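Local coordinates for protein amidase, hydantoinase/carbamoylase family (Paraburkholderia phymatum, PDB 6C0D) that probably hydrolyses N-carbamoyl-L-amino acids as a homodimeric, metal-dependent amidase of the peptidase M20 family, at residues Thr27-Gly32 / Gly96-Gly101; Asp49-Leu54 / Val128-Asp133. All coordinates share one frame; numbering follows the deposited sequence.

In the fold
Contact 1 and contact 2 lie on the same side of the chain's centre, their own centres about 12 Å apart, and their segments alternate along the chain: 27-32, 49-54, 96-101, 128-133. The two helices that supply the first segments, 18-30 and 45-60, pack directly on each other, with Leu-28 and, just past the helix, Phe-31 meeting Ala-50, and Thr-27 meeting Trp-53. Helix 102-117 touches both contacts, through Leu-28 in one and through Leu-54 and Ser-130 in the other. Both belong to the zinc-carrying part of this M20-family hydrolase: contact 1 includes the zinc ligand Asp-100, while in contact 2 the side chain of Ser-130 is about 5 Å from that of the zinc ligand His-89.

Contact 1: residues Thr27-Gly32 / Gly96-Gly101. With ZN (zinc ion), chain B.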
loop_
_atom_site.group_PDB
_atom_site.type_symbol
_atom_site.label_atom_id
_atom_site.label_comp_id
_atom_site.label_asym_id
_atom_site.label_seq_id
_atom_site.Cartn_x
_atom_site.Cartn_y
_atom_site.Cartn_z
ATOM N N THR A 27 41.772 -0.689 -1.327
ATOM C CA THR A 27 42.041 0.642 -0.793
ATOM C C THR A 27 40.864 1.577 -1.045
ATOM O O THR A 27 40.441 2.307 -0.139
ATOM C CB THR A 27 43.332 1.205 -1.391
ATOM O OG1 THR A 27 44.428 0.347 -1.031
ATOM C CG2 THR A 27 43.600 2.621 -0.850
ATOM N N LEU A 28 40.286 1.534 -2.251
ATOM C CA LEU A 28 39.118 2.367 -2.522
ATOM C C LEU A 28 37.956 1.985 -1.607
ATOM O O LEU A 28 37.244 2.859 -1.098
ATOM C CB LEU A 28 38.729 2.264 -4.000
ATOM C CG LEU A 28 37.534 3.108 -4.472
ATOM C CD1 LEU A 28 37.686 4.587 -4.051
ATOM C CD2 LEU A 28 37.347 2.993 -5.981
ATOM N N ARG A 29 37.786 0.684 -1.346
ATOM C CA ARG A 29 36.737 0.235 -0.434
ATOM C C ARG A 29 36.871 0.866 0.948
ATOM O O ARG A 29 35.862 1.129 1.609
ATOM C CB ARG A 29 36.764 -1.291 -0.311
ATOM C CG ARG A 29 35.716 -1.871 0.638
ATOM C CD ARG A 29 35.991 -3.346 0.945
ATOM N NE ARG A 29 34.765 -4.119 1.144
ATOM C CZ ARG A 29 34.671 -5.430 0.931
ATOM N NH1 ARG A 29 35.729 -6.119 0.519
ATOM N NH2 ARG A 29 33.520 -6.054 1.121
ATOM N N SER A 30 38.099 1.115 1.405
ATOM C CA SER A 30 38.283 1.651 2.748
ATOM C C SER A 30 37.721 3.063 2.905
ATOM O O SER A 30 37.449 3.484 4.039
ATOM C CB SER A 30 39.763 1.623 3.129
ATOM O OG SER A 30 40.486 2.630 2.447
ATOM N N PHE A 31 37.542 3.800 1.807
ATOM C CA PHE A 31 36.915 5.123 1.848
ATOM C C PHE A 31 35.402 4.942 1.888
ATOM O O PHE A 31 34.741 4.819 0.856
ATOM C CB PHE A 31 37.333 5.970 0.650
ATOM C CG PHE A 31 38.787 6.353 0.648
ATOM C CD1 PHE A 31 39.248 7.392 1.448
ATOM C CD2 PHE A 31 39.689 5.685 -0.164
ATOM C CE1 PHE A 31 40.587 7.748 1.441
ATOM C CE2 PHE A 31 41.025 6.028 -0.169
ATOM C CZ PHE A 31 41.475 7.060 0.623
ATOM N N GLY A 32 34.847 4.937 3.098
ATOM C CA GLY A 32 33.417 4.814 3.285
ATOM C C GLY A 32 32.931 3.441 3.692
ATOM O O GLY A 32 31.712 3.248 3.801
ATOM N N GLY A 96 25.408 1.233 -0.780
ATOM C CA GLY A 96 26.245 0.756 -1.864
ATOM C C GLY A 96 27.117 -0.453 -1.516
ATOM O O GLY A 96 27.383 -0.760 -0.353
ATOM N N GLY A 97 27.553 -1.150 -2.570
ATOM C CA GLY A 97 28.507 -2.231 -2.452
ATOM C C GLY A 97 29.897 -1.796 -2.908
ATOM O O GLY A 97 30.092 -0.718 -3.467
ATOM N N TRP A 98 30.880 -2.666 -2.664
ATOM C CA TRP A 98 32.259 -2.233 -2.857
ATOM C C TRP A 98 32.718 -2.330 -4.301
ATOM O O TRP A 98 33.802 -1.831 -4.626
ATOM C CB TRP A 98 33.202 -3.022 -1.940
ATOM C CG TRP A 98 33.551 -4.429 -2.355
ATOM C CD1 TRP A 98 32.718 -5.523 -2.382
ATOM C CD2 TRP A 98 34.856 -4.911 -2.720
ATOM N NE1 TRP A 98 33.426 -6.646 -2.774
ATOM C CE2 TRP A 98 34.735 -6.291 -2.995
ATOM C CE3 TRP A 98 36.111 -4.297 -2.869
ATOM C CZ2 TRP A 98 35.826 -7.072 -3.391
ATOM C CZ3 TRP A 98 37.190 -5.070 -3.260
ATOM C CH2 TRP A 98 37.041 -6.447 -3.517
ATOM N N LEU A 99 31.927 -2.940 -5.182
ATOM C CA LEU A 99 32.344 -3.085 -6.568
ATOM C C LEU A 99 31.476 -2.336 -7.567
ATOM O O LEU A 99 31.921 -2.130 -8.697
ATOM C CB LEU A 99 32.391 -4.570 -6.958
ATOM C CG LEU A 99 33.352 -5.420 -6.121
ATOM C CD1 LEU A 99 33.163 -6.901 -6.431
ATOM C CD2 LEU A 99 34.799 -4.997 -6.370
ATOM N N ASP A 100 30.255 -1.940 -7.205
ATOM C CA ASP A 100 29.439 -1.174 -8.141
ATOM C C ASP A 100 30.124 0.146 -8.430
ATOM O O ASP A 100 30.306 0.973 -7.529
ATOM C CB ASP A 100 28.030 -0.938 -7.587
ATOM C CG ASP A 100 27.083 -0.317 -8.630
ATOM O OD1 ASP A 100 27.532 0.519 -9.449
ATOM O OD2 ASP A 100 25.886 -0.677 -8.639
ATOM N N GLY A 101 30.495 0.340 -9.687
ATOM C CA GLY A 101 31.216 1.526 -10.091
ATOM C C GLY A 101 32.711 1.414 -9.879
ATOM O O GLY A 101 33.477 1.592 -10.829
HETATM ZN ZN ZN B . 27.175 1.546 -11.319
HETATM O O HOH W 1 25.126 1.666 -10.837
HETATM O O HOH W 2 26.741 2.320 -13.392
#
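A cation-pi stack of Arg-29, in one of its two modelled conformers, on Trp-98 joins the last turn of helix 18-30 to the loop that carries the zinc ligand Asp-100. In that conformer the guanidinium lies flat over one face of the indole, the planes only 3° apart, with Arg-29 CZ 3.7 Å from the centroid of the five-membered ring of Trp-98. Arg-29 NH1 lies over the ring fusion, 3.6 Å from Trp-98 CD2, and Arg-29 NH2 is over Trp-98 CD1, on the pyrrole side. An arginine suits this place because its planar cation can spread over the pi cloud while its N-H groups still point outward in the plane. With CG opposite the backbone N (chi1 179°) the chain runs out from the helix, and a bend at chi3 (-147°) helps lay the guanidinium along the ring. The opposite face of the indole is covered by Leu-99 CD2 of the same loop, so the tryptophan is sandwiched between an aliphatic branch and a cation; its NE1 hydrogen-bonds to Asp-396. Two residues on, Asp-100 OD1 binds zinc at 2.2 Å, together with His-89, His-196 and two waters. Glu-395 accepts hydrogen bonds from the backbone N of both Leu-99 and Asp-100. Leu-28 turns to helices 45-60 and 102-117, Leu-99 and Asp-100 touch strand 189-198, and Gly-101 occupies the N-cap position of helix 102-117.

Contact 2: residues Asp49-Leu54 / Val128-Asp133; sequences DARRWL and VASWID
Arg-51 extends from helix 45-60 to strand 125-130 and the residues that follow it, where Ser-130 and Ile-132 receive its guanidinium. The close packing is aliphatic on planar: Ile-132 CD1 sits over one guanidinium face, displaced toward its rim, 3.4 Å from Arg-51 NH2. The two side chains cross at about a right angle, so the isoleucine meets the flat group with a single methyl; its ethyl arm, with CG1 anti to the backbone N (chi1 -173°), brings that methyl over the guanidinium. Beside this, Leu-54, one helical turn after Arg-51, sets CD2 3.9 Å from Ser-130 CB; the small serine lets the leucine come up close to the strand.

The direct polar link is looser. Arg-51 NH1 makes just a weak, bent hydrogen bond to Ser-130 OG, 3.4 Å long, and this hydroxyl also hydrogen-bonds to Ser-90. The rest of the link runs through water 3, which lies at the guanidinium edge, accepting from Arg-51 NH2 and donating to Trp-131 O, each at 2.6 Å. Arginine suits this place because its separate N-H groups can serve several partners: NE forms a salt bridge with Asp-47, which probably offsets the buried charge, while NH1 and NH2 turn to Ser-130 and water 3. With chi2 -177° and chi3 -167° the chain runs extended from CG to NE and carries the cation across from the helix.

On one side of the strand Ser-130 pairs through its backbone with Val-73 of strand 73-76, whose side chain also touches Arg-51 and Leu-54; on the other, Ala-129 pairs with strand 83-88. Val-105 of helix 102-117 packs against both Leu-54 and Ser-130.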
loop_
_atom_site.group_PDB
_atom_site.type_symbol
_atom_site.label_atom_id
_atom_site.label_comp_id
_atom_site.label_asym_id
_atom_site.label_seq_id
_atom_site.Cartn_x
_atom_site.Cartn_y
_atom_site.Cartn_z
ATOM N N ASP A 49 37.761 12.578 -0.280
ATOM C CA ASP A 49 38.994 11.915 0.139
ATOM C C ASP A 49 39.374 10.809 -0.835
ATOM O O ASP A 49 40.536 10.689 -1.244
ATOM C CB ASP A 49 38.837 11.330 1.545
ATOM C CG ASP A 49 38.912 12.369 2.635
ATOM O OD1 ASP A 49 39.482 13.462 2.411
ATOM O OD2 ASP A 49 38.402 12.076 3.735
ATOM N N ALA A 50 38.393 9.989 -1.217
ATOM C CA ALA A 50 38.644 8.908 -2.161
ATOM C C ALA A 50 39.066 9.448 -3.520
ATOM O O ALA A 50 39.899 8.843 -4.206
ATOM C CB ALA A 50 37.395 8.041 -2.295
ATOM N N ARG A 51 38.496 10.584 -3.927
ATOM C CA ARG A 51 38.850 11.170 -5.215
ATOM C C ARG A 51 40.275 11.703 -5.206
ATOM O O ARG A 51 40.995 11.576 -6.202
ATOM C CB ARG A 51 37.859 12.273 -5.583
ATOM C CG ARG A 51 36.511 11.702 -5.965
ATOM C CD ARG A 51 35.428 12.707 -6.424
ATOM N NE ARG A 51 34.210 11.918 -6.415
ATOM C CZ ARG A 51 33.757 11.198 -7.437
ATOM N NH1 ARG A 51 34.344 11.251 -8.634
ATOM N NH2 ARG A 51 32.684 10.442 -7.260
ATOM N N ARG A 52 40.702 12.305 -4.096
ATOM C CA ARG A 52 42.087 12.749 -4.010
ATOM C C ARG A 52 43.040 11.562 -4.071
ATOM O O ARG A 52 44.062 11.611 -4.770
ATOM C CB ARG A 52 42.298 13.564 -2.736
ATOM C CG ARG A 52 41.596 14.907 -2.785
ATOM C CD ARG A 52 41.652 15.639 -1.457
ATOM N NE ARG A 52 41.020 16.946 -1.582
ATOM C CZ ARG A 52 40.457 17.600 -0.574
ATOM N NH1 ARG A 52 40.436 17.059 0.638
ATOM N NH2 ARG A 52 39.905 18.786 -0.783
ATOM N N TRP A 53 42.715 10.477 -3.363
ATOM C CA TRP A 53 43.539 9.277 -3.448
ATOM C C TRP A 53 43.590 8.764 -4.881
ATOM O O TRP A 53 44.666 8.465 -5.412
ATOM C CB TRP A 53 43.004 8.195 -2.506
ATOM C CG TRP A 53 43.652 6.861 -2.750
ATOM C CD1 TRP A 53 44.851 6.427 -2.253
ATOM C CD2 TRP A 53 43.147 5.796 -3.566
ATOM N NE1 TRP A 53 45.122 5.161 -2.715
ATOM C CE2 TRP A 53 44.091 4.749 -3.517
ATOM C CE3 TRP A 53 41.985 5.621 -4.324
ATOM C CZ2 TRP A 53 43.912 3.547 -4.203
ATOM C CZ3 TRP A 53 41.805 4.420 -5.002
ATOM C CH2 TRP A 53 42.765 3.402 -4.938
ATOM N N LEU A 54 42.428 8.687 -5.531
ATOM C CA LEU A 54 42.372 8.176 -6.896
ATOM C C LEU A 54 43.195 9.036 -7.848
ATOM O O LEU A 54 43.910 8.515 -8.714
ATOM C CB LEU A 54 40.923 8.109 -7.361
ATOM C CG LEU A 54 40.742 7.605 -8.782
ATOM C CD1 LEU A 54 41.222 6.150 -8.881
ATOM C CD2 LEU A 54 39.284 7.745 -9.192
ATOM N N VAL A 128 41.482 7.597 -18.042
ATOM C CA VAL A 128 40.732 6.907 -16.992
ATOM C C VAL A 128 39.784 7.887 -16.315
ATOM O O VAL A 128 40.191 8.997 -15.961
ATOM C CB VAL A 128 41.690 6.274 -15.953
ATOM C CG1 VAL A 128 40.914 5.521 -14.888
ATOM C CG2 VAL A 128 42.687 5.354 -16.652
ATOM N N ALA A 129 38.540 7.460 -16.057
ATOM C CA ALA A 129 37.548 8.383 -15.510
ATOM C C ALA A 129 36.745 7.785 -14.362
ATOM O O ALA A 129 36.377 6.605 -14.393
ATOM C CB ALA A 129 36.558 8.839 -16.586
ATOM N N SER A 130 36.446 8.628 -13.366
ATOM C CA SER A 130 35.363 8.388 -12.409
ATOM C C SER A 130 34.370 9.535 -12.558
ATOM O O SER A 130 34.610 10.637 -12.047
ATOM C CB SER A 130 35.876 8.288 -10.972
ATOM O OG SER A 130 34.780 8.211 -10.064
ATOM N N TRP A 131 33.265 9.287 -13.264
ATOM C CA TRP A 131 32.267 10.332 -13.485
ATOM C C TRP A 131 31.512 10.618 -12.196
ATOM O O TRP A 131 31.014 9.695 -11.550
ATOM C CB TRP A 131 31.272 9.906 -14.561
ATOM C CG TRP A 131 31.892 9.302 -15.778
ATOM C CD1 TRP A 131 31.774 8.005 -16.209
ATOM C CD2 TRP A 131 32.745 9.962 -16.721
ATOM N NE1 TRP A 131 32.485 7.830 -17.376
ATOM C CE2 TRP A 131 33.098 9.011 -17.707
ATOM C CE3 TRP A 131 33.237 11.274 -16.836
ATOM C CZ2 TRP A 131 33.915 9.325 -18.790
ATOM C CZ3 TRP A 131 34.066 11.583 -17.906
ATOM C CH2 TRP A 131 34.395 10.613 -18.870
ATOM N N ILE A 132 31.386 11.901 -11.839
ATOM C CA ILE A 132 30.716 12.265 -10.589
ATOM C C ILE A 132 29.228 11.927 -10.665
ATOM O O ILE A 132 28.587 12.069 -11.715
ATOM C CB ILE A 132 30.933 13.764 -10.275
ATOM C CG1 ILE A 132 30.388 14.138 -8.887
ATOM C CG2 ILE A 132 30.260 14.652 -11.331
ATOM C CD1 ILE A 132 31.127 13.472 -7.735
ATOM N N ASP A 133 28.682 11.449 -9.542
ATOM C CA ASP A 133 27.237 11.375 -9.279
ATOM C C ASP A 133 26.456 10.585 -10.330
ATOM O O ASP A 133 25.360 10.974 -10.743
ATOM C CB ASP A 133 26.623 12.770 -9.101
ATOM C CG ASP A 133 25.457 12.756 -8.118
ATOM O OD1 ASP A 133 25.421 11.820 -7.287
ATOM O OD2 ASP A 133 24.577 13.654 -8.168
HETATM O O HOH W 3 31.567 9.030 -9.123
#